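Local coordinates for protein LST4 (Kluyveromyces lactis, PDB 4ZY8) that probably takes part in extracellular amino acid uptake and Golgi-to-plasma-membrane protein trafficking, seen here in its longin domain, at residues C124-K134 against C149-F159; F11-L19 against H44-F55. One frame throughout, in Å; residues are numbered along the deposited sequence.

Interaction 1 of 2, residues C124-K134 against C149-F159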
loop_
_atom_site.group_PDB
_atom_site.type_symbol
_atom_site.label_atom_id
_atom_site.label_comp_id
_atom_site.label_asym_id
_atom_site.label_seq_id
_atom_site.Cartn_x
_atom_site.Cartn_y
_atom_site.Cartn_z
ATOM N N CYS A 124 4.210 -5.723 6.903
ATOM C CA CYS A 124 3.275 -4.571 6.993
ATOM C C CYS A 124 1.821 -5.025 7.113
ATOM O O CYS A 124 1.050 -4.491 7.931
ATOM C CB CYS A 124 3.429 -3.659 5.782
ATOM S SG CYS A 124 5.061 -2.833 5.705
ATOM N N GLU A 125 1.451 -6.008 6.294
ATOM C CA GLU A 125 0.123 -6.610 6.356
ATOM C C GLU A 125 -0.125 -7.235 7.737
ATOM O O GLU A 125 -1.164 -6.980 8.327
ATOM C CB GLU A 125 -0.062 -7.650 5.233
ATOM C CG GLU A 125 -1.360 -8.443 5.315
ATOM C CD GLU A 125 -1.481 -9.498 4.205
ATOM O OE1 GLU A 125 -0.944 -9.278 3.099
ATOM O OE2 GLU A 125 -2.100 -10.556 4.452
ATOM N N ASN A 126 0.816 -8.029 8.264
ATOM C CA ASN A 126 0.684 -8.575 9.633
ATOM C C ASN A 126 0.470 -7.496 10.690
ATOM O O ASN A 126 -0.255 -7.697 11.662
ATOM C CB ASN A 126 1.951 -9.339 10.099
ATOM C CG ASN A 126 2.196 -10.619 9.322
ATOM O OD1 ASN A 126 1.275 -11.186 8.734
ATOM N ND2 ASN A 126 3.444 -11.114 9.374
ATOM N N THR A 127 1.155 -6.368 10.518
ATOM C CA THR A 127 1.129 -5.306 11.527
ATOM C C THR A 127 -0.255 -4.640 11.619
ATOM O O THR A 127 -0.808 -4.436 12.715
ATOM C CB THR A 127 2.216 -4.262 11.229
ATOM O OG1 THR A 127 3.505 -4.882 11.345
ATOM C CG2 THR A 127 2.142 -3.089 12.227
ATOM N N LEU A 128 -0.803 -4.312 10.464
ATOM C CA LEU A 128 -2.122 -3.687 10.395
ATOM C C LEU A 128 -3.214 -4.665 10.869
ATOM O O LEU A 128 -4.174 -4.263 11.529
ATOM C CB LEU A 128 -2.402 -3.199 8.984
ATOM C CG LEU A 128 -1.486 -2.074 8.477
ATOM C CD1 LEU A 128 -1.856 -1.640 7.061
ATOM C CD2 LEU A 128 -1.440 -0.860 9.422
ATOM N N LEU A 129 -3.065 -5.950 10.537
ATOM C CA LEU A 129 -4.031 -6.952 10.997
ATOM C C LEU A 129 -4.021 -7.106 12.512
ATOM O O LEU A 129 -5.067 -7.277 13.124
ATOM C CB LEU A 129 -3.767 -8.318 10.337
ATOM C CG LEU A 129 -4.104 -8.366 8.843
ATOM C CD1 LEU A 129 -3.728 -9.728 8.224
ATOM C CD2 LEU A 129 -5.595 -8.048 8.646
ATOM N N LYS A 130 -2.847 -7.009 13.119
ATOM C CA LYS A 130 -2.740 -7.081 14.572
ATOM C C LYS A 130 -3.406 -5.898 15.268
ATOM O O LYS A 130 -3.914 -6.045 16.389
ATOM C CB LYS A 130 -1.276 -7.198 15.000
ATOM C CG LYS A 130 -0.721 -8.593 14.790
ATOM C CD LYS A 130 -1.260 -9.533 15.863
ATOM C CE LYS A 130 -0.719 -10.942 15.699
ATOM N NZ LYS A 130 -1.581 -11.931 16.423
ATOM N N TYR A 131 -3.368 -4.728 14.647
ATOM C CA TYR A 131 -4.081 -3.571 15.145
ATOM C C TYR A 131 -5.556 -3.871 15.215
ATOM O O TYR A 131 -6.194 -3.572 16.178
ATOM C CB TYR A 131 -3.845 -2.322 14.293
ATOM C CG TYR A 131 -4.760 -1.193 14.680
ATOM C CD1 TYR A 131 -4.398 -0.281 15.631
ATOM C CD2 TYR A 131 -6.022 -1.117 14.165
ATOM C CE1 TYR A 131 -5.253 0.718 16.012
ATOM C CE2 TYR A 131 -6.871 -0.128 14.527
ATOM C CZ TYR A 131 -6.479 0.783 15.454
ATOM O OH TYR A 131 -7.321 1.754 15.813
ATOM N N LEU A 132 -6.072 -4.446 14.159
ATOM C CA LEU A 132 -7.496 -4.765 14.086
ATOM C C LEU A 132 -7.892 -5.763 15.173
ATOM O O LEU A 132 -8.963 -5.641 15.770
ATOM C CB LEU A 132 -7.848 -5.293 12.696
ATOM C CG LEU A 132 -7.632 -4.201 11.650
ATOM C CD1 LEU A 132 -7.903 -4.704 10.265
ATOM C CD2 LEU A 132 -8.528 -3.015 11.963
ATOM N N ALA A 133 -7.023 -6.743 15.415
ATOM C CA ALA A 133 -7.189 -7.727 16.482
ATOM C C ALA A 133 -7.109 -7.090 17.871
ATOM O O ALA A 133 -7.812 -7.505 18.785
ATOM C CB ALA A 133 -6.137 -8.840 16.350
ATOM N N LYS A 134 -6.274 -6.090 18.034
ATOM C CA LYS A 134 -6.120 -5.458 19.306
ATOM C C LYS A 134 -7.421 -4.831 19.657
ATOM O O LYS A 134 -7.941 -5.017 20.727
ATOM C CB LYS A 134 -5.055 -4.373 19.261
ATOM C CG LYS A 134 -4.733 -3.761 20.614
ATOM C CD LYS A 134 -3.608 -2.742 20.572
ATOM C CE LYS A 134 -3.986 -1.528 19.757
ATOM N NZ LYS A 134 -2.806 -0.685 19.486
ATOM N N CYS A 149 -0.853 5.855 16.748
ATOM C CA CYS A 149 -0.969 4.462 16.360
ATOM C C CYS A 149 0.354 3.874 15.957
ATOM O O CYS A 149 0.814 4.120 14.892
ATOM C CB CYS A 149 -1.964 4.342 15.216
ATOM S SG CYS A 149 -2.289 2.686 14.630
ATOM N N ILE A 150 0.961 3.098 16.821
ATOM C CA ILE A 150 2.299 2.595 16.521
ATOM C C ILE A 150 2.302 1.633 15.321
ATOM O O ILE A 150 3.291 1.567 14.594
ATOM C CB ILE A 150 2.958 1.926 17.751
ATOM C CG1 ILE A 150 2.268 0.622 18.132
ATOM C CG2 ILE A 150 2.993 2.919 18.921
ATOM C CD1 ILE A 150 3.063 -0.196 19.127
ATOM N N GLU A 151 1.198 0.916 15.109
ATOM C CA GLU A 151 1.138 -0.062 14.013
ATOM C C GLU A 151 1.220 0.643 12.656
ATOM O O GLU A 151 1.930 0.187 11.769
ATOM C CB GLU A 151 -0.140 -0.913 14.091
ATOM C CG GLU A 151 -0.154 -1.911 15.254
ATOM C CD GLU A 151 -0.696 -1.307 16.550
ATOM O OE1 GLU A 151 -0.804 -0.065 16.631
ATOM O OE2 GLU A 151 -1.052 -2.072 17.472
ATOM N N VAL A 152 0.522 1.767 12.498
ATOM C CA VAL A 152 0.619 2.536 11.262
ATOM C C VAL A 152 2.008 3.180 11.103
ATOM O O VAL A 152 2.570 3.208 9.999
ATOM C CB VAL A 152 -0.468 3.634 11.186
ATOM C CG1 VAL A 152 -0.237 4.539 9.981
ATOM C CG2 VAL A 152 -1.846 2.999 11.106
ATOM N N ALA A 153 2.554 3.716 12.194
ATOM C CA ALA A 153 3.887 4.287 12.138
ATOM C C ALA A 153 4.931 3.220 11.776
ATOM O O ALA A 153 5.884 3.507 11.044
ATOM C CB ALA A 153 4.252 4.940 13.461
ATOM N N ALA A 154 4.764 2.003 12.295
ATOM C CA ALA A 154 5.698 0.918 11.989
ATOM C C ALA A 154 5.718 0.615 10.479
ATOM O O ALA A 154 6.781 0.331 9.915
ATOM C CB ALA A 154 5.339 -0.342 12.776
ATOM N N VAL A 155 4.548 0.658 9.836
ATOM C CA VAL A 155 4.480 0.455 8.387
ATOM C C VAL A 155 5.218 1.559 7.612
ATOM O O VAL A 155 5.963 1.283 6.657
ATOM C CB VAL A 155 3.039 0.352 7.900
ATOM C CG1 VAL A 155 3.009 0.296 6.359
ATOM C CG2 VAL A 155 2.386 -0.922 8.507
ATOM N N LEU A 156 5.003 2.807 8.011
ATOM C CA LEU A 156 5.715 3.927 7.388
ATOM C C LEU A 156 7.219 3.734 7.545
ATOM O O LEU A 156 8.000 3.972 6.621
ATOM C CB LEU A 156 5.275 5.271 8.013
ATOM C CG LEU A 156 5.986 6.547 7.548
ATOM C CD1 LEU A 156 5.940 6.705 6.023
ATOM C CD2 LEU A 156 5.348 7.787 8.246
ATOM N N GLN A 157 7.619 3.316 8.711
ATOM C CA GLN A 157 9.004 3.130 8.980
ATOM C C GLN A 157 9.630 2.000 8.174
ATOM O O GLN A 157 10.715 2.104 7.719
ATOM C CB GLN A 157 9.245 2.962 10.447
ATOM C CG GLN A 157 10.693 3.050 10.807
ATOM C CD GLN A 157 10.940 2.826 12.274
ATOM O OE1 GLN A 157 10.287 3.418 13.110
ATOM N NE2 GLN A 157 11.871 1.973 12.582
ATOM N N THR A 158 8.891 0.941 7.962
ATOM C CA THR A 158 9.363 -0.142 7.089
ATOM C C THR A 158 9.593 0.345 5.659
ATOM O O THR A 158 10.538 -0.092 5.003
ATOM C CB THR A 158 8.378 -1.348 7.115
ATOM O OG1 THR A 158 8.539 -2.016 8.370
ATOM C CG2 THR A 158 8.720 -2.362 6.037
ATOM N N PHE A 159 8.742 1.245 5.164
ATOM C CA PHE A 159 8.973 1.836 3.847
ATOM C C PHE A 159 10.195 2.763 3.842
ATOM O O PHE A 159 11.014 2.716 2.929
ATOM C CB PHE A 159 7.718 2.591 3.375
ATOM C CG PHE A 159 6.749 1.709 2.646
ATOM C CD1 PHE A 159 6.733 1.678 1.251
ATOM C CD2 PHE A 159 5.897 0.862 3.349
ATOM C CE1 PHE A 159 5.841 0.846 0.557
ATOM C CE2 PHE A 159 4.993 0.008 2.657
ATOM C CZ PHE A 159 4.970 0.027 1.260
#
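The Y131 ring meets the carboxylate of E151 at its rim, with OE1 close to the ring plane near CD1 and the two planes 85° apart, while C149 SG approaches obliquely, 3.8 Å from Y131 CD1. At the other end of the interface, V155 O lies in plane at the edge of the F159 ring and C124 SG reaches it from an oblique direction. A bend at chi2 (87°) folds E151 across Y131 CB and on toward K134, where NZ forms a salt bridge 3.0 Å from E151 OE2 on the syn side; K134 is poorly ordered, so the position of NZ is less certain than that of the buried groups. Helices 114-134 and 150-166, whose local axes run antiparallel at 175° and 8.9 Å, are the C-terminal pair that covers one face of the longin-domain sheet. Between them T127 presents its methyl, with CG2 only 3.3 Å from E151 O, because OG1 is turned back to bond Q123 O. Deeper in, C124 SG sits 3.7 Å from T158 CG2 and 3.8 Å from V155 CG1. L128 crosses V155 at about a right angle, its CD2 3.9 Å from V155 CG2, and both side chains continue onto I15 of the sheet. C149 also caps helix 150-166, taking a weak bond from V152 N to SG at 3.6 Å.

Interaction 2 of 2, residues F11-L19 against H44-F55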
loop_
_atom_site.group_PDB
_atom_site.type_symbol
_atom_site.label_atom_id
_atom_site.label_comp_id
_atom_site.label_asym_id
_atom_site.label_seq_id
_atom_site.Cartn_x
_atom_site.Cartn_y
_atom_site.Cartn_z
ATOM N N PHE A 11 8.931 9.043 -2.794
ATOM C CA PHE A 11 7.827 8.099 -2.751
ATOM C C PHE A 11 6.576 8.674 -2.101
ATOM O O PHE A 11 6.631 9.605 -1.346
ATOM C CB PHE A 11 8.218 6.785 -2.069
ATOM C CG PHE A 11 8.341 6.878 -0.593
ATOM C CD1 PHE A 11 9.462 7.369 -0.028
ATOM C CD2 PHE A 11 7.327 6.483 0.219
ATOM C CE1 PHE A 11 9.579 7.461 1.321
ATOM C CE2 PHE A 11 7.437 6.564 1.572
ATOM C CZ PHE A 11 8.559 7.069 2.126
ATOM N N ARG A 12 5.445 8.080 -2.407
ATOM C CA ARG A 12 4.218 8.414 -1.715
ATOM C C ARG A 12 3.563 7.130 -1.210
ATOM O O ARG A 12 3.269 6.219 -1.989
ATOM C CB ARG A 12 3.278 9.187 -2.640
ATOM C CG ARG A 12 1.949 9.573 -2.013
ATOM C CD ARG A 12 1.064 10.340 -3.005
ATOM N NE ARG A 12 -0.220 10.710 -2.404
ATOM C CZ ARG A 12 -1.235 11.250 -3.074
ATOM N NH1 ARG A 12 -1.130 11.472 -4.375
ATOM N NH2 ARG A 12 -2.363 11.558 -2.444
ATOM N N LEU A 13 3.326 7.068 0.095
ATOM C CA LEU A 13 2.734 5.885 0.701
ATOM C C LEU A 13 1.289 6.170 1.094
ATOM O O LEU A 13 1.019 7.096 1.869
ATOM C CB LEU A 13 3.543 5.455 1.936
ATOM C CG LEU A 13 2.984 4.314 2.792
ATOM C CD1 LEU A 13 2.976 2.979 2.008
ATOM C CD2 LEU A 13 3.736 4.166 4.113
ATOM N N ILE A 14 0.359 5.407 0.571
ATOM C CA ILE A 14 -1.016 5.488 0.970
ATOM C C ILE A 14 -1.522 4.216 1.619
ATOM O O ILE A 14 -1.462 3.191 1.036
ATOM C CB ILE A 14 -1.889 5.781 -0.234
ATOM C CG1 ILE A 14 -1.400 7.025 -0.908
ATOM C CG2 ILE A 14 -3.313 5.993 0.174
ATOM C CD1 ILE A 14 -1.022 6.767 -2.329
ATOM N N ILE A 15 -2.038 4.308 2.829
ATOM C CA ILE A 15 -2.731 3.184 3.438
ATOM C C ILE A 15 -4.203 3.549 3.393
ATOM O O ILE A 15 -4.592 4.596 3.900
ATOM C CB ILE A 15 -2.262 2.922 4.879
ATOM C CG1 ILE A 15 -0.756 2.629 4.905
ATOM C CG2 ILE A 15 -3.058 1.777 5.505
ATOM C CD1 ILE A 15 -0.195 2.529 6.314
ATOM N N SER A 16 -5.016 2.706 2.764
ATOM C CA SER A 16 -6.441 2.990 2.649
ATOM C C SER A 16 -7.247 1.725 2.831
ATOM O O SER A 16 -6.688 0.611 2.779
ATOM C CB SER A 16 -6.761 3.630 1.299
ATOM O OG SER A 16 -6.326 2.826 0.206
ATOM N N GLN A 17 -8.556 1.884 3.042
ATOM C CA GLN A 17 -9.447 0.722 3.121
ATOM C C GLN A 17 -10.895 0.947 2.639
ATOM O O GLN A 17 -11.368 2.084 2.602
ATOM C CB GLN A 17 -9.440 0.205 4.561
ATOM C CG GLN A 17 -10.049 1.131 5.568
ATOM C CD GLN A 17 -10.156 0.495 6.943
ATOM O OE1 GLN A 17 -9.658 1.041 7.926
ATOM N NE2 GLN A 17 -10.828 -0.650 7.024
ATOM N N GLU A 18 -11.571 -0.143 2.251
ATOM C CA GLU A 18 -12.996 -0.115 1.896
ATOM C C GLU A 18 -13.891 -0.130 3.119
ATOM O O GLU A 18 -13.514 -0.664 4.162
ATOM C CB GLU A 18 -13.381 -1.303 1.011
ATOM C CG GLU A 18 -12.847 -1.284 -0.414
ATOM C CD GLU A 18 -13.233 -2.548 -1.182
ATOM O OE1 GLU A 18 -13.338 -3.633 -0.552
ATOM O OE2 GLU A 18 -13.432 -2.454 -2.417
ATOM N N LEU A 19 -15.039 0.497 3.010
ATOM C CA LEU A 19 -16.062 0.409 4.021
ATOM C C LEU A 19 -17.241 -0.128 3.284
ATOM O O LEU A 19 -17.198 -0.250 2.089
ATOM C CB LEU A 19 -16.417 1.783 4.537
ATOM C CG LEU A 19 -15.504 2.678 5.349
ATOM C CD1 LEU A 19 -14.074 2.252 5.341
ATOM C CD2 LEU A 19 -15.613 4.079 4.817
ATOM N N HIS A 44 0.967 15.007 -5.064
ATOM C CA HIS A 44 1.209 14.637 -6.442
ATOM C C HIS A 44 -0.118 14.549 -7.165
ATOM O O HIS A 44 -0.799 15.526 -7.410
ATOM C CB HIS A 44 1.936 13.267 -6.519
ATOM C CG HIS A 44 3.069 13.208 -7.518
ATOM N ND1 HIS A 44 2.870 13.082 -8.874
ATOM C CD2 HIS A 44 4.415 13.242 -7.345
ATOM C CE1 HIS A 44 4.038 13.065 -9.493
ATOM N NE2 HIS A 44 4.994 13.153 -8.586
ATOM N N ILE A 45 -0.458 13.314 -7.460
ATOM C CA ILE A 45 -1.606 12.887 -8.224
ATOM C C ILE A 45 -2.852 12.832 -7.362
ATOM O O ILE A 45 -2.775 12.543 -6.193
ATOM C CB ILE A 45 -1.363 11.527 -8.820
ATOM C CG1 ILE A 45 -2.571 11.041 -9.562
ATOM C CG2 ILE A 45 -1.105 10.545 -7.730
ATOM C CD1 ILE A 45 -2.348 9.685 -10.151
ATOM N N PRO A 46 -3.987 13.161 -7.972
ATOM C CA PRO A 46 -5.261 13.283 -7.258
ATOM C C PRO A 46 -5.628 12.024 -6.489
ATOM O O PRO A 46 -5.343 10.913 -6.936
ATOM C CB PRO A 46 -6.267 13.519 -8.386
ATOM C CG PRO A 46 -5.659 12.849 -9.570
ATOM C CD PRO A 46 -4.176 13.037 -9.428
ATOM N N LEU A 47 -6.262 12.208 -5.337
ATOM C CA LEU A 47 -6.699 11.111 -4.541
ATOM C C LEU A 47 -7.790 10.303 -5.149
ATOM O O LEU A 47 -7.907 9.156 -4.863
ATOM C CB LEU A 47 -7.149 11.624 -3.207
ATOM C CG LEU A 47 -7.255 10.536 -2.177
ATOM C CD1 LEU A 47 -5.894 10.228 -1.591
ATOM C CD2 LEU A 47 -8.201 11.003 -1.097
ATOM N N ASN A 48 -8.604 10.896 -5.989
ATOM C CA ASN A 48 -9.695 10.158 -6.598
ATOM C C ASN A 48 -9.244 9.264 -7.726
ATOM O O ASN A 48 -9.859 8.272 -8.017
ATOM C CB ASN A 48 -10.754 11.112 -7.103
ATOM C CG ASN A 48 -11.740 11.490 -6.041
ATOM O OD1 ASN A 48 -12.333 10.646 -5.407
ATOM N ND2 ASN A 48 -11.917 12.772 -5.850
ATOM N N GLU A 49 -8.166 9.645 -8.371
ATOM C CA GLU A 49 -7.582 8.839 -9.430
ATOM C C GLU A 49 -6.881 7.644 -8.787
ATOM O O GLU A 49 -6.903 6.543 -9.334
ATOM C CB GLU A 49 -6.626 9.669 -10.286
ATOM C CG GLU A 49 -5.958 8.907 -11.418
ATOM C CD GLU A 49 -5.065 9.809 -12.261
ATOM O OE1 GLU A 49 -5.188 11.044 -12.125
ATOM O OE2 GLU A 49 -4.247 9.288 -13.054
ATOM N N LEU A 50 -6.266 7.860 -7.623
ATOM C CA LEU A 50 -5.587 6.764 -6.927
ATOM C C LEU A 50 -6.553 5.721 -6.390
ATOM O O LEU A 50 -6.300 4.538 -6.566
ATOM C CB LEU A 50 -4.705 7.304 -5.801
ATOM C CG LEU A 50 -3.424 7.919 -6.369
ATOM C CD1 LEU A 50 -2.610 8.581 -5.300
ATOM C CD2 LEU A 50 -2.585 6.846 -7.054
ATOM N N LYS A 51 -7.667 6.146 -5.786
ATOM C CA LYS A 51 -8.684 5.208 -5.287
ATOM C C LYS A 51 -9.108 4.250 -6.382
ATOM O O LYS A 51 -9.367 3.073 -6.137
ATOM C CB LYS A 51 -9.927 5.944 -4.767
ATOM C CG LYS A 51 -9.691 6.843 -3.559
ATOM C CD LYS A 51 -9.897 6.099 -2.255
ATOM C CE LYS A 51 -10.017 7.074 -1.092
ATOM N NZ LYS A 51 -10.731 8.310 -1.513
ATOM N N ASP A 52 -9.170 4.774 -7.599
ATOM C CA ASP A 52 -9.570 4.002 -8.765
ATOM C C ASP A 52 -8.462 3.013 -9.177
ATOM O O ASP A 52 -8.739 1.856 -9.477
ATOM C CB ASP A 52 -9.949 4.955 -9.904
ATOM C CG ASP A 52 -10.511 4.232 -11.110
ATOM O OD1 ASP A 52 -11.571 3.586 -10.964
ATOM O OD2 ASP A 52 -9.938 4.362 -12.214
ATOM N N TYR A 53 -7.210 3.459 -9.167
ATOM C CA TYR A 53 -6.096 2.555 -9.454
ATOM C C TYR A 53 -5.926 1.477 -8.388
ATOM O O TYR A 53 -5.578 0.345 -8.696
ATOM C CB TYR A 53 -4.790 3.333 -9.599
ATOM C CG TYR A 53 -4.681 4.168 -10.852
ATOM C CD1 TYR A 53 -5.304 3.778 -12.024
ATOM C CD2 TYR A 53 -3.938 5.335 -10.865
ATOM C CE1 TYR A 53 -5.191 4.531 -13.177
ATOM C CE2 TYR A 53 -3.823 6.095 -12.006
ATOM C CZ TYR A 53 -4.448 5.690 -13.160
ATOM O OH TYR A 53 -4.327 6.452 -14.303
ATOM N N ILE A 54 -6.174 1.806 -7.135
ATOM C CA ILE A 54 -6.014 0.881 -6.028
ATOM C C ILE A 54 -7.150 -0.090 -5.902
ATOM O O ILE A 54 -6.933 -1.260 -5.796
ATOM C CB ILE A 54 -5.879 1.639 -4.715
ATOM C CG1 ILE A 54 -4.645 2.492 -4.760
ATOM C CG2 ILE A 54 -5.797 0.714 -3.528
ATOM C CD1 ILE A 54 -4.602 3.565 -3.735
ATOM N N PHE A 55 -8.367 0.409 -5.870
ATOM C CA PHE A 55 -9.508 -0.451 -5.734
ATOM C C PHE A 55 -10.258 -0.619 -7.065
ATOM O O PHE A 55 -11.303 -1.214 -7.126
ATOM C CB PHE A 55 -10.449 0.086 -4.668
ATOM C CG PHE A 55 -9.828 0.265 -3.322
ATOM C CD1 PHE A 55 -9.665 -0.796 -2.474
ATOM C CD2 PHE A 55 -9.454 1.497 -2.890
ATOM C CE1 PHE A 55 -9.131 -0.633 -1.231
ATOM C CE2 PHE A 55 -8.897 1.661 -1.660
ATOM C CZ PHE A 55 -8.741 0.595 -0.821
#
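R12 reaches from strand 12-17 to I45, in the loop just before helix 47-55, and to L50 of that helix. Its CB points toward the segment 44-55; CG stands opposite the backbone N (chi1 179°) and the chain stays fully extended to NE, which carries the guanidinium right across to the other segment. At CZ the methyl L50 CD1 lies over one face of the group, displaced toward its rim, and closes to 3.4 Å from R12 NH1. In the guanidinium plane NH1 gives a hydrogen bond of 2.7 Å to I45 O (159° at the hydrogen), landing on a lone pair of that carbonyl, and NH1 also touches I45 CG2 at 3.5 Å. NH2 has L47 CD1 3.9 Å away and makes a salt bridge to D33 on the neighbouring strand. A leucine here would probably leave I45 O without its donor and D33 without its counter-charge, setting the turn before the helix free to shift. Further along, I14 CD1 meets L50 CD1 at 3.8 Å, and S16 OG stands 3.4 Å from F55 CE2. The E18 side chain runs alongside that of F55, the two heading opposite ways, the carboxylate nearly parallel to the ring and CG 3.8 Å from F55 CD1; E18 OE2 is paired with R95. I54 CG2 covers the centre of one face of the F55 ring. A helix crossing its strand at -70°, laid over the face of an antiparallel sheet that the C-terminal helices do not cover, is the first helix of the longin fold.

Interactions 1 and 2 lie on opposite faces of the same antiparallel sheet, their centres about 18 Å apart. Alternate residues of strand 12-17 serve both: R12, I14 and S16 look to helix 47-55, whereas L13 and I15 pack on V155, L156 and F159 and on L128 of the paired helices. F159 CZ and L13 CD1 come within 3.6 Å. Interaction 2 is the more buried, yet an arginine and its bond to a main-chain carbonyl sit within it. Interaction 1 joins helix to helix without a strand, grading from a core of sulfur and branched aliphatic groups beside the sheet to an outer charged pair, K134 with E151.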